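Local structure of proteolytically activated form of PPO4 Tyrosinase (4OUA) at residues T29-A34 / L126-W131; S44-F49 / P62-K67. The protein catalyses, as a copper-containing tyrosinase, the o-hydroxylation of monophenols and the oxidation of the resulting o-diphenols to o-quinones, the initial step of melanin synthesis. All coordinates share one frame; numbering follows the deposited sequence.

Interaction 1 (T29-A34 / L126-W131); sequences TLYIRA and LRQPYW
Leu126 packs on Leu30, and Tyr31 on Gln128 and Pro129, in a buried contact where helix 25-39 meets the irregular segment that follows helix 116-125, on the flank of the helical bundle that houses the dicopper centre of tyrosinases. Tyr31 and Leu126 bury the most surface. Leu126 directs its side chain at the helix, and its CD2 branch lies 4.2 Å from Leu30 CB, the nearest approach of the two leucines. The backbones stay apart here, with 8.1 Å between Leu30 CA and Leu126 CA, and side chains fill the interval. Leu30 is also packed on Trp119, Ala122 and Ala123 of helix 116-125, so it contacts both that helix and the chain leaving it.

Tyr31 reaches farther along the segment. Its chi1 of -168° swings the ring out beside the carbonyl carbon, toward Gln128 and Pro129. The carboxamide of Gln128 sits at the edge of the ring by the phenol group, Tyr31 OH being 3.6 Å from Gln128 CD, and the amide and ring planes stand 67° apart. A bend at chi2 of Gln128 (59°) curls this end back to the tyrosine. Gln128 is itself held through its backbone, its N bonding to Glu98 and its O to Ser283, which ties the segment to helices 86-109 and 277-295; its side chain is about 8 Å from that of the copper ligand His282.

On the side turned from helix 25-39, Arg127 NH1 donates to Leu126 O at 2.9 Å, the acceptor lying in the guanidinium plane. Beyond Gln128, Pro129 completes the apolar contact, its CD meeting Tyr31 CE1 obliquely at 4.0 Å.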
loop_
_atom_site.group_PDB
_atom_site.type_symbol
_atom_site.label_atom_id
_atom_site.label_comp_id
_atom_site.label_asym_id
_atom_site.label_seq_id
_atom_site.Cartn_x
_atom_site.Cartn_y
_atom_site.Cartn_z
ATOM N N THR A 29 2.051 -6.735 17.664
ATOM C CA THR A 29 2.769 -7.997 17.808
ATOM C C THR A 29 2.502 -8.927 16.630
ATOM O O THR A 29 3.424 -9.537 16.088
ATOM C CB THR A 29 2.380 -8.726 19.106
ATOM O OG1 THR A 29 2.886 -8.004 20.236
ATOM C CG2 THR A 29 2.954 -10.133 19.114
ATOM N N LEU A 30 1.236 -9.033 16.241
ATOM C CA LEU A 30 0.848 -9.908 15.141
ATOM C C LEU A 30 1.427 -9.420 13.821
ATOM O O LEU A 30 1.783 -10.220 12.956
ATOM C CB LEU A 30 -0.677 -10.007 15.040
ATOM C CG LEU A 30 -1.375 -10.861 16.101
ATOM C CD1 LEU A 30 -2.878 -10.894 15.863
ATOM C CD2 LEU A 30 -0.799 -12.270 16.115
ATOM N N TYR A 31 1.526 -8.104 13.676
ATOM C CA TYR A 31 2.040 -7.505 12.452
ATOM C C TYR A 31 3.545 -7.734 12.320
ATOM O O TYR A 31 4.038 -8.065 11.243
ATOM C CB TYR A 31 1.719 -6.009 12.412
ATOM C CG TYR A 31 1.958 -5.369 11.064
ATOM C CD1 TYR A 31 1.029 -5.498 10.040
ATOM C CD2 TYR A 31 3.113 -4.638 10.814
ATOM C CE1 TYR A 31 1.241 -4.916 8.804
ATOM C CE2 TYR A 31 3.335 -4.053 9.580
ATOM C CZ TYR A 31 2.394 -4.195 8.579
ATOM O OH TYR A 31 2.608 -3.618 7.349
ATOM N N ILE A 32 4.268 -7.558 13.422
ATOM C CA ILE A 32 5.713 -7.761 13.436
ATOM C C ILE A 32 6.072 -9.227 13.211
ATOM O O ILE A 32 7.064 -9.540 12.549
ATOM C CB ILE A 32 6.336 -7.292 14.763
ATOM C CG1 ILE A 32 6.036 -5.810 15.004
ATOM C CG2 ILE A 32 7.836 -7.544 14.765
ATOM C CD1 ILE A 32 6.603 -4.889 13.949
ATOM N N ARG A 33 5.263 -10.122 13.765
ATOM C CA ARG A 33 5.483 -11.553 13.593
ATOM C C ARG A 33 5.149 -12.001 12.174
ATOM O O ARG A 33 5.935 -12.698 11.534
ATOM C CB ARG A 33 4.652 -12.351 14.600
ATOM C CG ARG A 33 5.098 -12.197 16.045
ATOM C CD ARG A 33 6.537 -12.650 16.233
ATOM N NE ARG A 33 6.852 -12.904 17.637
ATOM C CZ ARG A 33 8.059 -13.239 18.086
ATOM N NH1 ARG A 33 9.076 -13.357 17.242
ATOM N NH2 ARG A 33 8.251 -13.454 19.380
ATOM N N ALA A 34 3.978 -11.596 11.688
ATOM C CA ALA A 34 3.500 -12.027 10.379
ATOM C C ALA A 34 4.338 -11.434 9.255
ATOM O O ALA A 34 4.587 -12.090 8.243
ATOM C CB ALA A 34 2.038 -11.654 10.200
ATOM N N LEU A 126 -7.237 -8.108 12.202
ATOM C CA LEU A 126 -6.022 -7.492 11.681
ATOM C C LEU A 126 -6.196 -6.984 10.252
ATOM O O LEU A 126 -6.634 -7.718 9.367
ATOM C CB LEU A 126 -4.853 -8.476 11.739
ATOM C CG LEU A 126 -3.515 -7.909 11.261
ATOM C CD1 LEU A 126 -3.144 -6.675 12.067
ATOM C CD2 LEU A 126 -2.422 -8.959 11.347
ATOM N N ARG A 127 -5.845 -5.719 10.045
ATOM C CA ARG A 127 -5.911 -5.093 8.730
ATOM C C ARG A 127 -4.675 -4.228 8.509
ATOM O O ARG A 127 -3.995 -3.856 9.463
ATOM C CB ARG A 127 -7.180 -4.248 8.592
ATOM C CG ARG A 127 -8.481 -5.017 8.754
ATOM C CD ARG A 127 -8.710 -5.978 7.600
ATOM N NE ARG A 127 -10.044 -6.569 7.644
ATOM C CZ ARG A 127 -10.367 -7.632 8.373
ATOM N NH1 ARG A 127 -9.450 -8.224 9.126
ATOM N NH2 ARG A 127 -11.605 -8.104 8.354
ATOM N N GLN A 128 -4.389 -3.905 7.253
ATOM C CA GLN A 128 -3.219 -3.093 6.932
ATOM C C GLN A 128 -3.399 -1.642 7.372
ATOM O O GLN A 128 -4.242 -0.923 6.833
ATOM C CB GLN A 128 -2.922 -3.152 5.433
ATOM C CG GLN A 128 -1.753 -2.275 4.999
ATOM C CD GLN A 128 -0.453 -2.637 5.697
ATOM O OE1 GLN A 128 0.243 -1.769 6.225
ATOM N NE2 GLN A 128 -0.117 -3.921 5.695
ATOM N N PRO A 129 -2.599 -1.204 8.357
ATOM C CA PRO A 129 -2.636 0.178 8.850
ATOM C C PRO A 129 -2.205 1.172 7.778
ATOM O O PRO A 129 -1.484 0.797 6.853
ATOM C CB PRO A 129 -1.641 0.161 10.014
ATOM C CG PRO A 129 -0.706 -0.949 9.688
ATOM C CD PRO A 129 -1.551 -1.997 9.020
ATOM N N TYR A 130 -2.642 2.422 7.897
ATOM C CA TYR A 130 -2.309 3.430 6.898
ATOM C C TYR A 130 -1.443 4.536 7.485
ATOM O O TYR A 130 -1.540 4.859 8.669
ATOM C CB TYR A 130 -3.579 4.026 6.282
ATOM C CG TYR A 130 -4.463 4.776 7.256
ATOM C CD1 TYR A 130 -4.209 6.104 7.572
ATOM C CD2 TYR A 130 -5.557 4.161 7.849
ATOM C CE1 TYR A 130 -5.014 6.793 8.457
ATOM C CE2 TYR A 130 -6.368 4.844 8.735
ATOM C CZ TYR A 130 -6.091 6.159 9.036
ATOM O OH TYR A 130 -6.894 6.846 9.917
ATOM N N TRP A 131 -0.598 5.106 6.635
ATOM C CA TRP A 131 0.313 6.174 7.020
ATOM C C TRP A 131 -0.255 7.529 6.599
ATOM O O TRP A 131 -0.115 7.940 5.447
ATOM C CB TRP A 131 1.686 5.932 6.387
ATOM C CG TRP A 131 2.715 6.982 6.660
ATOM C CD1 TRP A 131 2.712 7.903 7.666
ATOM C CD2 TRP A 131 3.908 7.217 5.903
ATOM N NE1 TRP A 131 3.831 8.698 7.583
ATOM C CE2 TRP A 131 4.580 8.297 6.507
ATOM C CE3 TRP A 131 4.471 6.620 4.772
ATOM C CZ2 TRP A 131 5.786 8.789 6.019
ATOM C CZ3 TRP A 131 5.667 7.112 4.288
ATOM C CH2 TRP A 131 6.311 8.185 4.912
#

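Interaction 2 (S44-F49 / P62-K67); sequences SDYSSF and PWAKPK
Tyr46 lays its ring across the backbone at Ala64. From CB, 4.1 Å from Trp63 NE1, the side chain leaves with CG anti to its carbonyl carbon (chi1 -75°), which carries the ring over the 62-67 segment. Along one flank CD1 comes within 4.1 Å of Trp63 CD1, an edge-to-face pair in which the tyrosine edge meets the indole face, planes at 61°. Along the other, CD2 touches Ala64 CB at 4.2 Å. Ala64 N stands 3.6 Å above the ring plane, over its centre; CE1 and CZ lie 3.7 Å from this N, and CE2 the same distance from Ala64 CA. At the tip, Tyr46 OH is hydrogen-bonded to a water, which accepts from Lys65 N and gives a weak bond to Pro62 O. Cutting this side chain back to an alanine is likely to uncover the Ala64 backbone, take the edge from the Trp63 face and leave the water without its phenol partner. Trp63 NE1 donates to Tyr46 O (3.1 Å, 150° at the hydrogen). Ser48 N to Asp45 O closes a type I turn, combined with an Asx turn (Ser47 N to Asp45 OD1) and ending at Ser48, the N-cap of helix 49-54.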
loop_
_atom_site.group_PDB
_atom_site.type_symbol
_atom_site.label_atom_id
_atom_site.label_comp_id
_atom_site.label_asym_id
_atom_site.label_seq_id
_atom_site.Cartn_x
_atom_site.Cartn_y
_atom_site.Cartn_z
ATOM N N SER A 44 10.275 -18.002 -3.963
ATOM C CA SER A 44 9.517 -18.651 -5.027
ATOM C C SER A 44 8.114 -19.001 -4.543
ATOM O O SER A 44 7.287 -19.502 -5.304
ATOM C CB SER A 44 10.244 -19.901 -5.520
ATOM O OG SER A 44 11.474 -19.558 -6.133
ATOM N N ASP A 45 7.858 -18.732 -3.266
ATOM C CA ASP A 45 6.533 -18.910 -2.686
ATOM C C ASP A 45 5.660 -17.704 -3.029
ATOM O O ASP A 45 5.982 -16.573 -2.666
ATOM C CB ASP A 45 6.635 -19.093 -1.168
ATOM C CG ASP A 45 5.337 -19.575 -0.539
ATOM O OD1 ASP A 45 4.248 -19.220 -1.036
ATOM O OD2 ASP A 45 5.410 -20.314 0.464
ATOM N N TYR A 46 4.558 -17.953 -3.730
ATOM C CA TYR A 46 3.666 -16.886 -4.177
ATOM C C TYR A 46 3.112 -16.059 -3.020
ATOM O O TYR A 46 2.873 -14.862 -3.169
ATOM C CB TYR A 46 2.512 -17.467 -4.996
ATOM C CG TYR A 46 2.907 -17.887 -6.394
ATOM C CD1 TYR A 46 3.876 -17.188 -7.103
ATOM C CD2 TYR A 46 2.314 -18.987 -7.004
ATOM C CE1 TYR A 46 4.241 -17.569 -8.382
ATOM C CE2 TYR A 46 2.672 -19.374 -8.281
ATOM C CZ TYR A 46 3.636 -18.663 -8.964
ATOM O OH TYR A 46 3.993 -19.049 -10.235
ATOM N N SER A 47 2.912 -16.697 -1.872
ATOM C CA SER A 47 2.387 -16.000 -0.701
ATOM C C SER A 47 3.507 -15.427 0.166
ATOM O O SER A 47 3.320 -15.193 1.361
ATOM C CB SER A 47 1.513 -16.936 0.135
ATOM O OG SER A 47 2.279 -18.006 0.663
ATOM N N SER A 48 4.670 -15.203 -0.438
ATOM C CA SER A 48 5.797 -14.627 0.285
ATOM C C SER A 48 5.887 -13.129 0.025
ATOM O O SER A 48 5.351 -12.628 -0.963
ATOM C CB SER A 48 7.110 -15.311 -0.109
ATOM O OG SER A 48 7.518 -14.944 -1.417
ATOM N N PHE A 49 6.572 -12.424 0.920
ATOM C CA PHE A 49 6.757 -10.984 0.802
ATOM C C PHE A 49 7.389 -10.599 -0.533
ATOM O O PHE A 49 7.059 -9.563 -1.105
ATOM C CB PHE A 49 7.621 -10.467 1.955
ATOM C CG PHE A 49 7.852 -8.981 1.926
ATOM C CD1 PHE A 49 8.953 -8.449 1.277
ATOM C CD2 PHE A 49 6.971 -8.119 2.554
ATOM C CE1 PHE A 49 9.171 -7.083 1.252
ATOM C CE2 PHE A 49 7.182 -6.753 2.533
ATOM C CZ PHE A 49 8.284 -6.235 1.882
ATOM N N PRO A 62 4.819 -13.580 -14.245
ATOM C CA PRO A 62 3.416 -13.791 -13.868
ATOM C C PRO A 62 3.279 -14.219 -12.410
ATOM O O PRO A 62 4.131 -14.952 -11.908
ATOM C CB PRO A 62 2.963 -14.913 -14.810
ATOM C CG PRO A 62 3.934 -14.885 -15.943
ATOM C CD PRO A 62 5.236 -14.472 -15.338
ATOM N N TRP A 63 2.220 -13.772 -11.742
ATOM C CA TRP A 63 2.019 -14.099 -10.334
ATOM C C TRP A 63 0.795 -14.986 -10.114
ATOM O O TRP A 63 -0.332 -14.598 -10.428
ATOM C CB TRP A 63 1.888 -12.822 -9.503
ATOM C CG TRP A 63 1.687 -13.083 -8.043
ATOM C CD1 TRP A 63 2.656 -13.294 -7.109
ATOM C CD2 TRP A 63 0.436 -13.161 -7.351
ATOM N NE1 TRP A 63 2.088 -13.498 -5.875
ATOM C CE2 TRP A 63 0.725 -13.423 -5.997
ATOM C CE3 TRP A 63 -0.901 -13.034 -7.742
ATOM C CZ2 TRP A 63 -0.272 -13.559 -5.033
ATOM C CZ3 TRP A 63 -1.890 -13.171 -6.785
ATOM C CH2 TRP A 63 -1.570 -13.430 -5.446
ATOM N N ALA A 64 1.031 -16.176 -9.567
ATOM C CA ALA A 64 -0.038 -17.121 -9.257
ATOM C C ALA A 64 -0.873 -17.451 -10.490
ATOM O O ALA A 64 -2.102 -17.503 -10.424
ATOM C CB ALA A 64 -0.923 -16.572 -8.149
ATOM N N LYS A 65 -0.200 -17.671 -11.615
ATOM C CA LYS A 65 -0.880 -18.003 -12.860
ATOM C C LYS A 65 -0.835 -19.504 -13.124
ATOM O O LYS A 65 0.189 -20.148 -12.893
ATOM C CB LYS A 65 -0.257 -17.242 -14.031
ATOM C CG LYS A 65 -0.211 -15.735 -13.840
ATOM C CD LYS A 65 -1.604 -15.152 -13.650
ATOM C CE LYS A 65 -2.469 -15.373 -14.881
ATOM N NZ LYS A 65 -3.843 -14.834 -14.700
ATOM N N PRO A 66 -1.957 -20.064 -13.600
ATOM C CA PRO A 66 -2.089 -21.479 -13.969
ATOM C C PRO A 66 -1.015 -21.929 -14.957
ATOM O O PRO A 66 -0.378 -21.092 -15.597
ATOM C CB PRO A 66 -3.477 -21.543 -14.606
ATOM C CG PRO A 66 -4.233 -20.447 -13.944
ATOM C CD PRO A 66 -3.237 -19.344 -13.722
ATOM N N LYS A 67 -0.829 -23.240 -15.078
ATOM C CA LYS A 67 0.237 -23.802 -15.901
ATOM C C LYS A 67 0.153 -23.366 -17.363
ATOM O O LYS A 67 1.131 -22.873 -17.927
ATOM C CB LYS A 67 0.220 -25.330 -15.818
HETATM O O HOH W 1 2.572 -17.381 -12.093
#

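Overall arrangement
The contacts do not touch, their centres lying 22 Å apart, and interaction 2 is formed by chain that runs between the two segments of interaction 1. Interaction 1 is wholly buried, joining helix 25-39 to an irregular segment mainly through apolar packing near the copper-binding helices. Interaction 2 lies farther from the centre of the chain, is partly solvent-accessible and joins two loops flanking helix 49-54; there an indole-to-carbonyl bond and a bridging water supplement aromatic packing. A tyrosine has the most buried surface in each. Helix 86-109 backs both: Tyr31 packs on its Leu101 and Trp63 on its Ile96, while Phe49 reaches helix 25-39 as well.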